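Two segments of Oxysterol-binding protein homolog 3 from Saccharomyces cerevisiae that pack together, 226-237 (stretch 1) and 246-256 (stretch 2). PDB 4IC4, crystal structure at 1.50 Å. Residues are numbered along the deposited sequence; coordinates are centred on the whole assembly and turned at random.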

# COMPACT_ATOMS: atom_id res chain seq x y z
N SER A 226 14.89 2.01 17.78
CA SER A 226 14.99 1.47 19.13
C SER A 226 16.31 1.92 19.78
O SER A 226 16.48 1.77 20.98
CB SER A 226 14.91 -0.06 19.10
OG SER A 226 15.91 -0.62 18.26
N LYS A 227 17.22 2.46 18.98
CA LYS A 227 18.50 2.92 19.51
C LYS A 227 18.48 4.40 19.89
O LYS A 227 19.51 4.95 20.28
CB LYS A 227 19.62 2.64 18.50
CG LYS A 227 19.70 1.17 18.09
CD LYS A 227 21.13 0.68 17.91
CE LYS A 227 21.87 1.46 16.85
NZ LYS A 227 23.26 0.94 16.65
N GLY A 228 17.32 5.03 19.77
CA GLY A 228 17.20 6.43 20.14
C GLY A 228 17.14 7.44 19.01
O GLY A 228 16.60 8.54 19.19
N ASP A 229 17.67 7.09 17.85
CA ASP A 229 17.66 7.99 16.70
C ASP A 229 16.24 8.35 16.30
O ASP A 229 15.31 7.56 16.46
CB ASP A 229 18.36 7.32 15.51
CG ASP A 229 19.80 6.97 15.79
OD1 ASP A 229 20.68 7.83 15.57
OD2 ASP A 229 20.04 5.84 16.25
N LYS A 230 16.07 9.56 15.79
CA LYS A 230 14.76 10.02 15.34
C LYS A 230 14.92 10.80 14.05
O LYS A 230 15.90 11.52 13.86
CB LYS A 230 14.10 10.90 16.40
CG LYS A 230 14.86 12.17 16.73
CD LYS A 230 14.04 13.10 17.61
CE LYS A 230 12.82 13.63 16.86
NZ LYS A 230 13.21 14.36 15.62
N SER A 231 13.96 10.65 13.16
CA SER A 231 13.97 11.37 11.89
C SER A 231 12.68 12.15 11.81
O SER A 231 11.59 11.60 12.04
CB SER A 231 14.08 10.39 10.72
OG SER A 231 14.15 11.08 9.49
N HIS A 232 12.79 13.43 11.49
CA HIS A 232 11.63 14.31 11.39
C HIS A 232 11.44 14.75 9.94
O HIS A 232 12.27 15.47 9.39
CB HIS A 232 11.83 15.52 12.31
CG HIS A 232 10.66 16.44 12.37
ND1 HIS A 232 10.44 17.42 11.42
CD2 HIS A 232 9.64 16.54 13.25
CE1 HIS A 232 9.34 18.08 11.73
NE2 HIS A 232 8.83 17.56 12.84
N ILE A 233 10.34 14.31 9.34
CA ILE A 233 10.04 14.64 7.95
C ILE A 233 8.95 15.70 7.89
O ILE A 233 7.86 15.51 8.40
CB ILE A 233 9.54 13.40 7.16
CG1 ILE A 233 10.61 12.31 7.16
CG2 ILE A 233 9.21 13.79 5.73
CD1 ILE A 233 10.69 11.51 8.44
N LEU A 234 9.26 16.83 7.26
CA LEU A 234 8.30 17.92 7.12
C LEU A 234 8.04 18.22 5.66
O LEU A 234 8.97 18.45 4.88
CB LEU A 234 8.81 19.18 7.83
CG LEU A 234 10.16 19.76 7.41
CD1 LEU A 234 10.31 21.15 8.01
CD2 LEU A 234 11.29 18.86 7.88
N PHE A 235 6.77 18.21 5.27
CA PHE A 235 6.38 18.47 3.90
C PHE A 235 6.11 19.96 3.68
O PHE A 235 5.57 20.63 4.56
CB PHE A 235 5.15 17.64 3.54
CG PHE A 235 5.38 16.16 3.63
CD1 PHE A 235 6.08 15.50 2.63
CD2 PHE A 235 4.94 15.44 4.73
CE1 PHE A 235 6.34 14.13 2.73
CE2 PHE A 235 5.20 14.08 4.84
CZ PHE A 235 5.90 13.43 3.84
N ASP A 236 6.47 20.46 2.50
CA ASP A 236 6.26 21.87 2.17
C ASP A 236 4.78 22.21 2.23
O ASP A 236 3.94 21.40 1.84
CB ASP A 236 6.79 22.18 0.77
CG ASP A 236 8.30 22.11 0.68
OD1 ASP A 236 8.96 21.93 1.72
OD2 ASP A 236 8.82 22.25 -0.45
N LYS A 237 4.46 23.41 2.69
CA LYS A 237 3.07 23.82 2.76
C LYS A 237 2.63 24.47 1.46
O LYS A 237 3.32 25.34 0.92
CB LYS A 237 2.83 24.79 3.92
CG LYS A 237 1.37 25.17 4.08
CD LYS A 237 1.12 26.05 5.29
CE LYS A 237 -0.35 26.42 5.39
NZ LYS A 237 -1.23 25.22 5.52
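Stretch 2, residues 246-256: EGFKVSIIPPP

Stretch 2 lies beside stretch 1 as the neighbouring strand of an antiparallel sheet. Its strand, 247-253, runs against strand 230-235 with 165° between their N-to-C directions and a closest axis approach of 4.6 Å. The backbone is extended through both strands, 230-235 and 247-253, and the residue numbers of each facing pair sum to 483, so the register holds without a bulge from Phe 235 with Phe 248 to Lys 230 with Ile 253.

Glu 246 turns its side chain away and leaves the entry to Gly 247. There the first rung forms, Asp 236 N donating to Gly 247 O at 3.0 Å. A water extends it, accepting from Gly 247 N and donating to Asp 236 OD2, each at 2.9 Å. The absence of a side chain matters here: an ideal CB on Gly 247 would lie 2.4 Å from Asp 236 OD2.

Phe 248 faces Phe 235 in a non-hydrogen-bonded pair, CA to CA 4.2 Å. Its CB meets Phe 235 CD1 at 3.6 Å, while its CD1 lies 4.2 Å from Ile 233 CG2, so one aromatic residue touches two successive apolar positions on its own side of the sheet. Lys 249 then pairs with Leu 234 on the other side: Lys 249 N donates to Leu 234 O at 2.9 Å.

Val 250 returns to the side of Phe 248, its CG2 3.9 Å from Ile 233 CG1. Ser 251 and His 232 form the most symmetrical rung, each N reaching the other residue's O at 2.9 Å with a 165° angle at hydrogen.

Ile 252 sits opposite Ser 231, with CD1 3.0 Å from Ser 231 OG, continuing the buried row of Phe 248 and Val 250. Ile 253 closes the ladder with Lys 230: its N donates to Lys 230 O at 2.8 Å, and Lys 230 N donates to its O at 3.0 Å. The aliphatic part of the lysine is used as well, Lys 230 CG lying 3.5 Å from Ile 253 CB. A water donates to both Ile 253 O (2.7 Å) and Gly 228 O (2.9 Å), linking the backbones beyond the last direct rung.

The prolines carry on by packing alone. Asp 229 OD1 lies 3.2 Å from Pro 254 CA and equally near Pro 255 CD. Pro 255 points toward Gly 228, where an ideal CB would come within 2.9 Å of Pro 255 CB; Pro 256 makes no contact.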

# COMPACT_ATOMS: atom_id res chain seq x y z
N GLU A 246 5.29 19.26 -3.44
CA GLU A 246 6.12 18.11 -3.78
C GLU A 246 7.42 18.00 -2.99
O GLU A 246 8.01 16.92 -2.89
CB GLU A 246 6.42 18.11 -5.28
CG GLU A 246 5.18 17.89 -6.12
CD GLU A 246 5.45 17.98 -7.61
OE1 GLU A 246 6.58 17.66 -8.03
OE2 GLU A 246 4.53 18.36 -8.36
N GLY A 247 7.86 19.12 -2.41
CA GLY A 247 9.10 19.10 -1.66
C GLY A 247 8.97 18.76 -0.18
O GLY A 247 7.89 18.86 0.40
N PHE A 248 10.07 18.35 0.42
CA PHE A 248 10.07 18.01 1.84
C PHE A 248 11.50 18.01 2.37
O PHE A 248 12.46 17.93 1.60
CB PHE A 248 9.42 16.64 2.06
CG PHE A 248 10.22 15.50 1.50
CD1 PHE A 248 11.24 14.91 2.23
CD2 PHE A 248 9.95 15.01 0.22
CE1 PHE A 248 11.98 13.86 1.71
CE2 PHE A 248 10.68 13.96 -0.31
CZ PHE A 248 11.70 13.38 0.43
N LYS A 249 11.62 18.12 3.69
CA LYS A 249 12.92 18.14 4.35
C LYS A 249 12.93 17.07 5.43
O LYS A 249 11.89 16.75 6.01
CB LYS A 249 13.18 19.51 4.98
CG LYS A 249 13.24 20.67 4.00
CD LYS A 249 14.46 20.57 3.10
CE LYS A 249 14.63 21.83 2.26
NZ LYS A 249 15.84 21.77 1.40
N VAL A 250 14.10 16.50 5.68
CA VAL A 250 14.25 15.48 6.70
C VAL A 250 15.37 15.87 7.65
O VAL A 250 16.48 16.17 7.22
CB VAL A 250 14.59 14.10 6.09
CG1 VAL A 250 14.62 13.04 7.18
CG2 VAL A 250 13.57 13.74 5.02
N SER A 251 15.07 15.88 8.94
CA SER A 251 16.06 16.22 9.95
C SER A 251 16.36 14.96 10.76
O SER A 251 15.48 14.43 11.44
CB SER A 251 15.53 17.32 10.87
OG SER A 251 15.24 18.49 10.13
N ILE A 252 17.60 14.49 10.67
CA ILE A 252 18.02 13.29 11.39
C ILE A 252 18.67 13.69 12.71
O ILE A 252 19.67 14.41 12.72
CB ILE A 252 19.03 12.47 10.57
CG1 ILE A 252 18.40 12.05 9.23
CG2 ILE A 252 19.47 11.25 11.35
CD1 ILE A 252 17.19 11.16 9.37
N ILE A 253 18.12 13.20 13.81
CA ILE A 253 18.64 13.53 15.13
C ILE A 253 19.08 12.29 15.90
O ILE A 253 18.25 11.56 16.45
CB ILE A 253 17.59 14.28 15.97
CG1 ILE A 253 17.11 15.53 15.22
CG2 ILE A 253 18.17 14.67 17.32
CD1 ILE A 253 18.20 16.55 14.96
N PRO A 254 20.40 12.03 15.94
CA PRO A 254 20.92 10.86 16.66
C PRO A 254 20.88 11.11 18.16
O PRO A 254 20.92 12.26 18.60
CB PRO A 254 22.34 10.74 16.12
CG PRO A 254 22.72 12.18 15.92
CD PRO A 254 21.48 12.75 15.26
N PRO A 255 20.79 10.05 18.97
CA PRO A 255 20.76 10.23 20.42
C PRO A 255 22.11 10.68 20.95
O PRO A 255 23.15 10.44 20.32
CB PRO A 255 20.36 8.86 20.93
CG PRO A 255 21.03 7.95 19.95
CD PRO A 255 20.73 8.62 18.62
N PRO A 256 22.13 11.34 22.12
CA PRO A 256 23.39 11.80 22.69
C PRO A 256 24.24 10.60 23.11
O PRO A 256 23.71 9.52 23.37
CB PRO A 256 22.95 12.64 23.88
CG PRO A 256 21.69 11.94 24.32
CD PRO A 256 21.00 11.68 23.00
O HOH W 1 17.18 11.33 18.92
O HOH W 2 7.18 21.91 -2.83